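Long-range contacts in xylulose kinase (Bifidobacterium adolescentis ATCC 15703, PDB 3I8B), which probably catalyses the ATP-dependent phosphorylation of D-xylulose to D-xylulose 5-phosphate, as a member of the FGGY family of carbohydrate kinases: residues G60-D64 and I257-N261; K127-K132 and Y308-G312; A362-L367 and N398-F403. All coordinates share one frame. Numbering follows the deposited sequence.

Contact 1 of 3, residues G60-D64 and I257-N261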
loop_
_atom_site.group_PDB
_atom_site.type_symbol
_atom_site.label_atom_id
_atom_site.label_comp_id
_atom_site.label_asym_id
_atom_site.label_seq_id
_atom_site.Cartn_x
_atom_site.Cartn_y
_atom_site.Cartn_z
ATOM N N GLY A 60 -14.594 18.400 -15.129
ATOM C CA GLY A 60 -15.513 18.606 -16.239
ATOM C C GLY A 60 -16.526 17.491 -16.447
ATOM O O GLY A 60 -17.069 17.323 -17.542
ATOM N N GLY A 61 -16.798 16.723 -15.395
ATOM C CA GLY A 61 -17.759 15.639 -15.508
ATOM C C GLY A 61 -17.171 14.445 -16.224
ATOM O O GLY A 61 -16.034 14.498 -16.705
ATOM N N LEU A 62 -17.955 13.369 -16.290
ATOM C CA LEU A 62 -17.524 12.107 -16.865
ATOM C C LEU A 62 -18.536 11.583 -17.903
ATOM O O LEU A 62 -18.588 10.384 -18.177
ATOM C CB LEU A 62 -17.364 11.064 -15.754
ATOM C CG LEU A 62 -16.536 11.449 -14.527
ATOM C CD1 LEU A 62 -16.614 10.385 -13.438
ATOM C CD2 LEU A 62 -15.099 11.697 -14.945
ATOM N N ASP A 63 -19.340 12.476 -18.466
ATOM C CA ASP A 63 -20.380 12.071 -19.409
ATOM C C ASP A 63 -19.779 11.429 -20.661
ATOM O O ASP A 63 -20.445 10.650 -21.337
ATOM C CB ASP A 63 -21.218 13.265 -19.854
ATOM C CG ASP A 63 -22.046 13.860 -18.742
ATOM O OD1 ASP A 63 -22.280 13.194 -17.699
ATOM O OD2 ASP A 63 -22.485 15.014 -18.936
ATOM N N ASP A 64 -18.530 11.772 -20.969
ATOM C CA ASP A 64 -17.863 11.247 -22.157
ATOM C C ASP A 64 -16.864 10.134 -21.842
ATOM O O ASP A 64 -15.971 9.844 -22.643
ATOM C CB ASP A 64 -17.158 12.379 -22.914
ATOM C CG ASP A 64 -16.185 13.172 -22.030
ATOM O OD1 ASP A 64 -16.082 12.886 -20.816
ATOM O OD2 ASP A 64 -15.530 14.101 -22.554
ATOM N N ILE A 257 -23.764 9.620 -13.186
ATOM C CA ILE A 257 -22.386 9.855 -12.766
ATOM C C ILE A 257 -21.367 9.786 -13.915
ATOM O O ILE A 257 -20.523 10.686 -14.050
ATOM C CB ILE A 257 -21.981 8.921 -11.594
ATOM C CG1 ILE A 257 -22.713 9.342 -10.317
ATOM C CG2 ILE A 257 -20.491 8.972 -11.363
ATOM C CD1 ILE A 257 -22.903 8.211 -9.326
ATOM N N ALA A 258 -21.424 8.743 -14.740
ATOM C CA ALA A 258 -20.497 8.651 -15.869
ATOM C C ALA A 258 -21.108 7.932 -17.079
ATOM O O ALA A 258 -22.042 7.143 -16.923
ATOM C CB ALA A 258 -19.200 7.960 -15.449
ATOM N N GLY A 259 -20.574 8.224 -18.269
ATOM C CA GLY A 259 -20.906 7.493 -19.487
ATOM C C GLY A 259 -22.229 7.747 -20.201
ATOM O O GLY A 259 -22.528 7.040 -21.164
ATOM N N LYS A 260 -23.034 8.727 -19.773
ATOM C CA LYS A 260 -24.334 8.916 -20.439
ATOM C C LYS A 260 -24.224 9.247 -21.940
ATOM O O LYS A 260 -25.143 8.959 -22.706
ATOM C CB LYS A 260 -25.216 9.943 -19.723
ATOM C CG LYS A 260 -24.894 11.389 -20.032
ATOM C CD LYS A 260 -25.803 12.324 -19.252
ATOM C CE LYS A 260 -25.801 13.719 -19.863
ATOM N NZ LYS A 260 -26.564 14.696 -19.021
ATOM N N ASN A 261 -23.104 9.840 -22.350
ATOM C CA ASN A 261 -22.901 10.236 -23.746
ATOM C C ASN A 261 -21.935 9.344 -24.524
ATOM O O ASN A 261 -21.374 9.774 -25.529
ATOM C CB ASN A 261 -22.440 11.704 -23.851
ATOM C CG ASN A 261 -23.513 12.687 -23.418
ATOM O OD1 ASN A 261 -24.700 12.409 -23.547
ATOM N ND2 ASN A 261 -23.098 13.845 -22.888
HETATM O O HOH W 1 -20.482 13.219 -15.161
HETATM O O HOH W 2 -22.801 10.507 -17.303
#

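Contact 2 of 3, residues K127-K132 and Y308-G312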
loop_
_atom_site.group_PDB
_atom_site.type_symbol
_atom_site.label_atom_id
_atom_site.label_comp_id
_atom_site.label_asym_id
_atom_site.label_seq_id
_atom_site.Cartn_x
_atom_site.Cartn_y
_atom_site.Cartn_z
ATOM N N LYS A 127 3.005 -15.245 14.154
ATOM C CA LYS A 127 3.384 -14.441 13.000
ATOM C C LYS A 127 3.522 -15.323 11.767
ATOM O O LYS A 127 2.988 -15.003 10.719
ATOM C CB LYS A 127 4.677 -13.658 13.250
ATOM C CG LYS A 127 4.530 -12.520 14.244
ATOM C CD LYS A 127 5.847 -11.756 14.405
ATOM C CE LYS A 127 5.682 -10.578 15.358
ATOM N NZ LYS A 127 6.956 -10.261 16.066
ATOM N N GLN A 128 4.217 -16.446 11.906
ATOM C CA GLN A 128 4.443 -17.350 10.785
ATOM C C GLN A 128 3.145 -17.938 10.239
ATOM O O GLN A 128 2.993 -18.114 9.023
ATOM C CB GLN A 128 5.392 -18.474 11.206
ATOM C CG GLN A 128 5.381 -19.678 10.288
ATOM C CD GLN A 128 6.460 -20.678 10.648
ATOM O OE1 GLN A 128 7.604 -20.300 10.923
ATOM N NE2 GLN A 128 6.104 -21.958 10.660
ATOM N N ARG A 129 2.215 -18.256 11.134
ATOM C CA ARG A 129 0.929 -18.822 10.724
ATOM C C ARG A 129 0.064 -17.802 9.970
ATOM O O ARG A 129 -0.692 -18.168 9.055
ATOM C CB ARG A 129 0.179 -19.384 11.935
ATOM C CG ARG A 129 0.691 -20.758 12.394
ATOM C CD ARG A 129 0.163 -21.116 13.802
ATOM N NE ARG A 129 0.592 -22.454 14.210
ATOM C CZ ARG A 129 0.447 -22.953 15.434
ATOM N NH1 ARG A 129 -0.124 -22.229 16.390
ATOM N NH2 ARG A 129 0.872 -24.184 15.700
ATOM N N TRP A 130 0.167 -16.533 10.354
ATOM C CA TRP A 130 -0.532 -15.464 9.636
ATOM C C TRP A 130 0.036 -15.287 8.234
ATOM O O TRP A 130 -0.709 -15.207 7.248
ATOM C CB TRP A 130 -0.477 -14.134 10.410
ATOM C CG TRP A 130 -1.529 -14.040 11.461
ATOM C CD1 TRP A 130 -1.360 -14.168 12.824
ATOM C CD2 TRP A 130 -2.929 -13.818 11.248
ATOM N NE1 TRP A 130 -2.576 -14.034 13.459
ATOM C CE2 TRP A 130 -3.551 -13.825 12.515
ATOM C CE3 TRP A 130 -3.714 -13.606 10.109
ATOM C CZ2 TRP A 130 -4.924 -13.631 12.673
ATOM C CZ3 TRP A 130 -5.083 -13.420 10.266
ATOM C CH2 TRP A 130 -5.672 -13.434 11.539
ATOM N N VAL A 131 1.357 -15.218 8.142
ATOM C CA VAL A 131 2.015 -15.080 6.849
ATOM C C VAL A 131 1.610 -16.214 5.882
ATOM O O VAL A 131 1.225 -15.956 4.731
ATOM C CB VAL A 131 3.548 -14.969 7.027
ATOM C CG1 VAL A 131 4.292 -15.057 5.681
ATOM C CG2 VAL A 131 3.877 -13.668 7.732
ATOM N N LYS A 132 1.666 -17.460 6.361
ATOM C CA LYS A 132 1.260 -18.611 5.553
ATOM C C LYS A 132 -0.240 -18.612 5.212
ATOM O O LYS A 132 -0.626 -19.024 4.122
ATOM C CB LYS A 132 1.682 -19.937 6.213
ATOM C CG LYS A 132 3.200 -20.145 6.279
ATOM C CD LYS A 132 3.588 -21.476 6.955
ATOM C CE LYS A 132 2.910 -21.612 8.324
ATOM N NZ LYS A 132 3.612 -22.466 9.377
ATOM N N TYR A 308 6.488 -14.954 1.014
ATOM C CA TYR A 308 6.190 -15.269 2.411
ATOM C C TYR A 308 7.349 -14.925 3.353
ATOM O O TYR A 308 8.242 -15.733 3.560
ATOM C CB TYR A 308 5.840 -16.757 2.541
ATOM C CG TYR A 308 4.581 -17.167 1.813
ATOM C CD1 TYR A 308 3.333 -16.915 2.361
ATOM C CD2 TYR A 308 4.639 -17.819 0.582
ATOM C CE1 TYR A 308 2.177 -17.274 1.703
ATOM C CE2 TYR A 308 3.481 -18.193 -0.086
ATOM C CZ TYR A 308 2.253 -17.920 0.484
ATOM O OH TYR A 308 1.095 -18.284 -0.153
ATOM N N ASP A 309 7.337 -13.723 3.914
ATOM C CA ASP A 309 8.310 -13.365 4.941
ATOM C C ASP A 309 7.829 -13.855 6.318
ATOM O O ASP A 309 7.084 -13.159 6.997
ATOM C CB ASP A 309 8.546 -11.853 4.955
ATOM C CG ASP A 309 9.426 -11.409 6.117
ATOM O OD1 ASP A 309 10.033 -12.285 6.778
ATOM O OD2 ASP A 309 9.502 -10.185 6.369
ATOM N N LEU A 310 8.253 -15.058 6.710
ATOM C CA LEU A 310 7.792 -15.698 7.948
ATOM C C LEU A 310 8.058 -14.837 9.174
ATOM O O LEU A 310 7.499 -15.050 10.255
ATOM C CB LEU A 310 8.447 -17.075 8.120
ATOM C CG LEU A 310 8.208 -18.035 6.953
ATOM C CD1 LEU A 310 8.781 -19.422 7.247
ATOM C CD2 LEU A 310 6.718 -18.107 6.614
ATOM N N THR A 311 8.919 -13.856 8.973
ATOM C CA THR A 311 9.290 -12.871 9.973
ATOM C C THR A 311 8.182 -11.842 10.234
ATOM O O THR A 311 8.087 -11.278 11.325
ATOM C CB THR A 311 10.549 -12.151 9.469
ATOM O OG1 THR A 311 11.693 -12.612 10.193
ATOM C CG2 THR A 311 10.408 -10.662 9.561
ATOM N N GLY A 312 7.357 -11.586 9.220
ATOM C CA GLY A 312 6.257 -10.649 9.351
ATOM C C GLY A 312 6.661 -9.197 9.163
ATOM O O GLY A 312 5.954 -8.289 9.610
HETATM O O HOH W 3 -1.168 -18.548 1.407
#

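Contact 3 of 3, residues A362-L367 and N398-F403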
loop_
_atom_site.group_PDB
_atom_site.type_symbol
_atom_site.label_atom_id
_atom_site.label_comp_id
_atom_site.label_asym_id
_atom_site.label_seq_id
_atom_site.Cartn_x
_atom_site.Cartn_y
_atom_site.Cartn_z
ATOM N N ALA A 362 32.361 5.759 5.091
ATOM C CA ALA A 362 32.498 6.777 6.131
ATOM C C ALA A 362 33.675 6.459 7.049
ATOM O O ALA A 362 33.603 6.641 8.262
ATOM C CB ALA A 362 31.201 6.896 6.936
ATOM N N ASN A 363 34.755 5.970 6.457
ATOM C CA ASN A 363 35.942 5.619 7.217
ATOM C C ASN A 363 35.622 4.759 8.439
ATOM O O ASN A 363 36.240 4.914 9.494
ATOM C CB ASN A 363 36.697 6.885 7.628
ATOM C CG ASN A 363 37.393 7.546 6.451
ATOM O OD1 ASN A 363 38.406 7.042 5.955
ATOM N ND2 ASN A 363 36.848 8.672 5.988
ATOM N N GLY A 364 34.631 3.880 8.292
ATOM C CA GLY A 364 34.379 2.840 9.273
ATOM C C GLY A 364 33.156 3.014 10.148
ATOM O O GLY A 364 32.755 2.086 10.839
ATOM N N ILE A 365 32.558 4.197 10.126
ATOM C CA ILE A 365 31.360 4.432 10.918
ATOM C C ILE A 365 30.109 3.925 10.205
ATOM O O ILE A 365 29.864 4.241 9.040
ATOM C CB ILE A 365 31.176 5.915 11.231
ATOM C CG1 ILE A 365 32.344 6.427 12.086
ATOM C CG2 ILE A 365 29.829 6.154 11.914
ATOM C CD1 ILE A 365 32.297 7.929 12.319
ATOM N N THR A 366 29.318 3.144 10.924
ATOM C CA THR A 366 28.070 2.622 10.394
ATOM C C THR A 366 26.903 3.059 11.270
ATOM O O THR A 366 26.966 2.977 12.505
ATOM C CB THR A 366 28.093 1.095 10.350
ATOM O OG1 THR A 366 29.120 0.661 9.453
ATOM C CG2 THR A 366 26.750 0.552 9.889
ATOM N N LEU A 367 25.848 3.540 10.625
ATOM C CA LEU A 367 24.595 3.841 11.300
ATOM C C LEU A 367 23.569 2.774 10.959
ATOM O O LEU A 367 23.346 2.500 9.776
ATOM C CB LEU A 367 24.058 5.202 10.843
ATOM C CG LEU A 367 22.634 5.524 11.312
ATOM C CD1 LEU A 367 22.550 5.494 12.854
ATOM C CD2 LEU A 367 22.142 6.864 10.758
ATOM N N ASN A 398 32.436 12.237 8.433
ATOM C CA ASN A 398 32.168 10.809 8.465
ATOM C C ASN A 398 30.795 10.486 9.063
ATOM O O ASN A 398 30.108 9.590 8.583
ATOM C CB ASN A 398 33.267 10.079 9.232
ATOM C CG ASN A 398 34.591 10.086 8.503
ATOM O OD1 ASN A 398 35.652 9.927 9.117
ATOM N ND2 ASN A 398 34.544 10.266 7.190
ATOM N N LEU A 399 30.402 11.203 10.112
ATOM C CA LEU A 399 29.069 11.020 10.676
ATOM C C LEU A 399 28.006 11.372 9.639
ATOM O O LEU A 399 27.048 10.620 9.438
ATOM C CB LEU A 399 28.863 11.865 11.933
ATOM C CG LEU A 399 29.515 11.398 13.248
ATOM C CD1 LEU A 399 29.338 12.446 14.309
ATOM C CD2 LEU A 399 28.958 10.068 13.743
ATOM N N ALA A 400 28.169 12.531 9.008
ATOM C CA ALA A 400 27.264 12.964 7.949
ATOM C C ALA A 400 27.097 11.846 6.925
ATOM O O ALA A 400 25.985 11.450 6.591
ATOM C CB ALA A 400 27.796 14.219 7.277
ATOM N N ARG A 401 28.222 11.332 6.444
ATOM C CA ARG A 401 28.225 10.277 5.444
ATOM C C ARG A 401 27.548 9.002 5.970
ATOM O O ARG A 401 26.886 8.290 5.215
ATOM C CB ARG A 401 29.662 9.993 4.991
ATOM C CG ARG A 401 29.807 8.907 3.938
ATOM C CD ARG A 401 29.146 9.312 2.622
ATOM N NE ARG A 401 29.506 8.409 1.532
ATOM C CZ ARG A 401 30.274 8.744 0.498
ATOM N NH1 ARG A 401 30.771 9.968 0.400
ATOM N NH2 ARG A 401 30.546 7.849 -0.440
ATOM N N ALA A 402 27.711 8.727 7.265
ATOM C CA ALA A 402 27.082 7.561 7.893
ATOM C C ALA A 402 25.557 7.692 7.972
ATOM O O ALA A 402 24.840 6.699 7.864
ATOM C CB ALA A 402 27.681 7.299 9.295
ATOM N N PHE A 403 25.069 8.915 8.166
ATOM C CA PHE A 403 23.634 9.174 8.144
ATOM C C PHE A 403 23.054 8.856 6.756
ATOM O O PHE A 403 22.031 8.176 6.631
ATOM C CB PHE A 403 23.346 10.635 8.483
ATOM C CG PHE A 403 23.219 10.920 9.957
ATOM C CD1 PHE A 403 22.086 10.538 10.659
ATOM C CD2 PHE A 403 24.215 11.613 10.628
ATOM C CE1 PHE A 403 21.966 10.814 12.007
ATOM C CE2 PHE A 403 24.097 11.894 11.976
ATOM C CZ PHE A 403 22.970 11.497 12.665
HETATM O O HOH W 4 25.889 4.258 7.826
#

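Contact 1 of 3, residues G60-D64 and I257-N261
Two loops run past each other, joined by backbone. Gly259 N donates to Leu62 O (2.9 Å, nearly straight) and Asn261 N to Asp63 O (3.0 Å). Leu62, in the m,t rotamer, points CB toward the 257-261 loop, 3.6 Å from Ala258 CB, while the rest of the side chain packs on Phe52 of helix 46-58, Ala8 of strand 6-12, and Val19 and Val21. Ile257 points its CB away from the 60-64 loop and packs on Trp49 and Phe52, so both residues lean on the same helix. Asp63, chi1 at m, turns OD1 onto two waters: one (3.1 Å) also receives from Leu62 N and donates to Ile257 O, the other (2.8 Å) receives from Lys260 N. Asp63 OD2 lies 4.1 Å from Lys260 NZ, too far for a salt bridge even with the lysine chain extended beyond chi1. Asn261, also m, brings ND2 to 3.6 Å from Asp63 CB. Gly259 sits at positive phi, and Gly60 is the C-prime residue of a Schellman motif ending helix 46-58. The pairing thus joins the helix-to-strand turn before strand 65-72 to the loop leading into strand 267-273, neighbouring parallel strands in the N-terminal sheet of this actin-like ATPase fold.

Contact 2 of 3, residues K127-K132 and Y308-G312
Val131 lies over the 308-312 loop: CG1 meets Tyr308 CB at 3.9 Å and Leu310 CD2 at 4.0 Å, while CG2 comes to 3.3 Å of Asp309 O and 4.2 Å of Gly312 CA. Leu310 CD2 also reaches Lys132 CG (4.1 Å), and Lys127 CD approaches Thr311 O (3.8 Å). The edge of the Tyr308 ring meets Val131 O, CD1 being 3.3 Å from it, and a water accepts from Tyr308 OH and donates to Lys132 O, both at 2.8 Å. The loop holds its shape by a type I turn, Gly312 N to Asp309 O (2.7 Å), with Gly312 at positive phi; Asp309 OD2 accepts from the backbone of Ala313 and Val314. Helix 122-134 thus rests one side on the loop between strands 297-301 and 315-318 of the seven-stranded sheet, a contact that joins the N-terminal and C-terminal FGGY regions, whereas Trp130 packs on Leu109 and its NE1 hydrogen-bonds to Leu105 O of helix 99-110.

Contact 3 of 3, residues A362-L367 and N398-F403
This is a buried, mostly apolar contact in the C-terminal FGGY region, where the turn leading into strand 366-368 and the start of that strand lie along the first turns of the long helix 396-420. Ala402 is the hub of the helix side. Its CB meets Ile365 CG2 at 3.6 Å, Ala362 CB at 4.3 Å and Leu367 CB at 4.5 Å, a small methyl that lets the strand come close. Ile365 and Leu367 both point at the helix, whereas Thr366 between them turns away, the alternation expected of an extended chain. Ile365 CD1 reaches down the helix to Asn398 CB (3.9 Å) and Leu399 CD2 (4.2 Å). At the other end Leu367 CD2 lies 3.7 Å from Phe403 CD1. The strand belongs to a two-stranded antiparallel ribbon with 385-387, Thr366 pairing through its backbone with Ser387, so helix 396-420 packs against one face of a small ribbon set apart from the large sheet; Phe386 of the partner strand touches Ile365, Leu367 and Ala402, and its ring stands edge-to-face with that of Phe403. Ahead of the strand the chain turns tightly: Ile365 N donates to Ala362 O (3.2 Å), Ala362 and Asn363 have positive phi, and Gly364 takes backbone angles that would jam a side chain against the preceding carbonyl. This turn brings Ala362 CB to 3.3 Å from Asn398 O and 3.9 Å from Arg401 CG, with the Arg401 guanidinium going on to Glu405 and Ala355 O. One water links the backbones, accepting from Leu367 N (2.9 Å) and donating to Ala402 O (2.7 Å).

Overall arrangement
The three contacts share no elements and touch nowhere. Contact 3 is the buried one, methyls and rings between a helix and a small ribbon in the C-terminal region; contacts 1 and 2 are partly buried and include exposed residues. Ordered water bridges the segments in all three. Only contact 1 is held by direct backbone hydrogen bonds between its segments, as suits two loops, while contact 2 sets a valine and a tyrosine edge between a helix and a loop. Contact 1 stays within the N-terminal region and contact 2 joins that region to the C-terminal one. Contacts 1 and 3 lie on opposite sides of the chain's centre, their own centres about 57 Å apart; those of contacts 2 and 3 are about 34 Å apart.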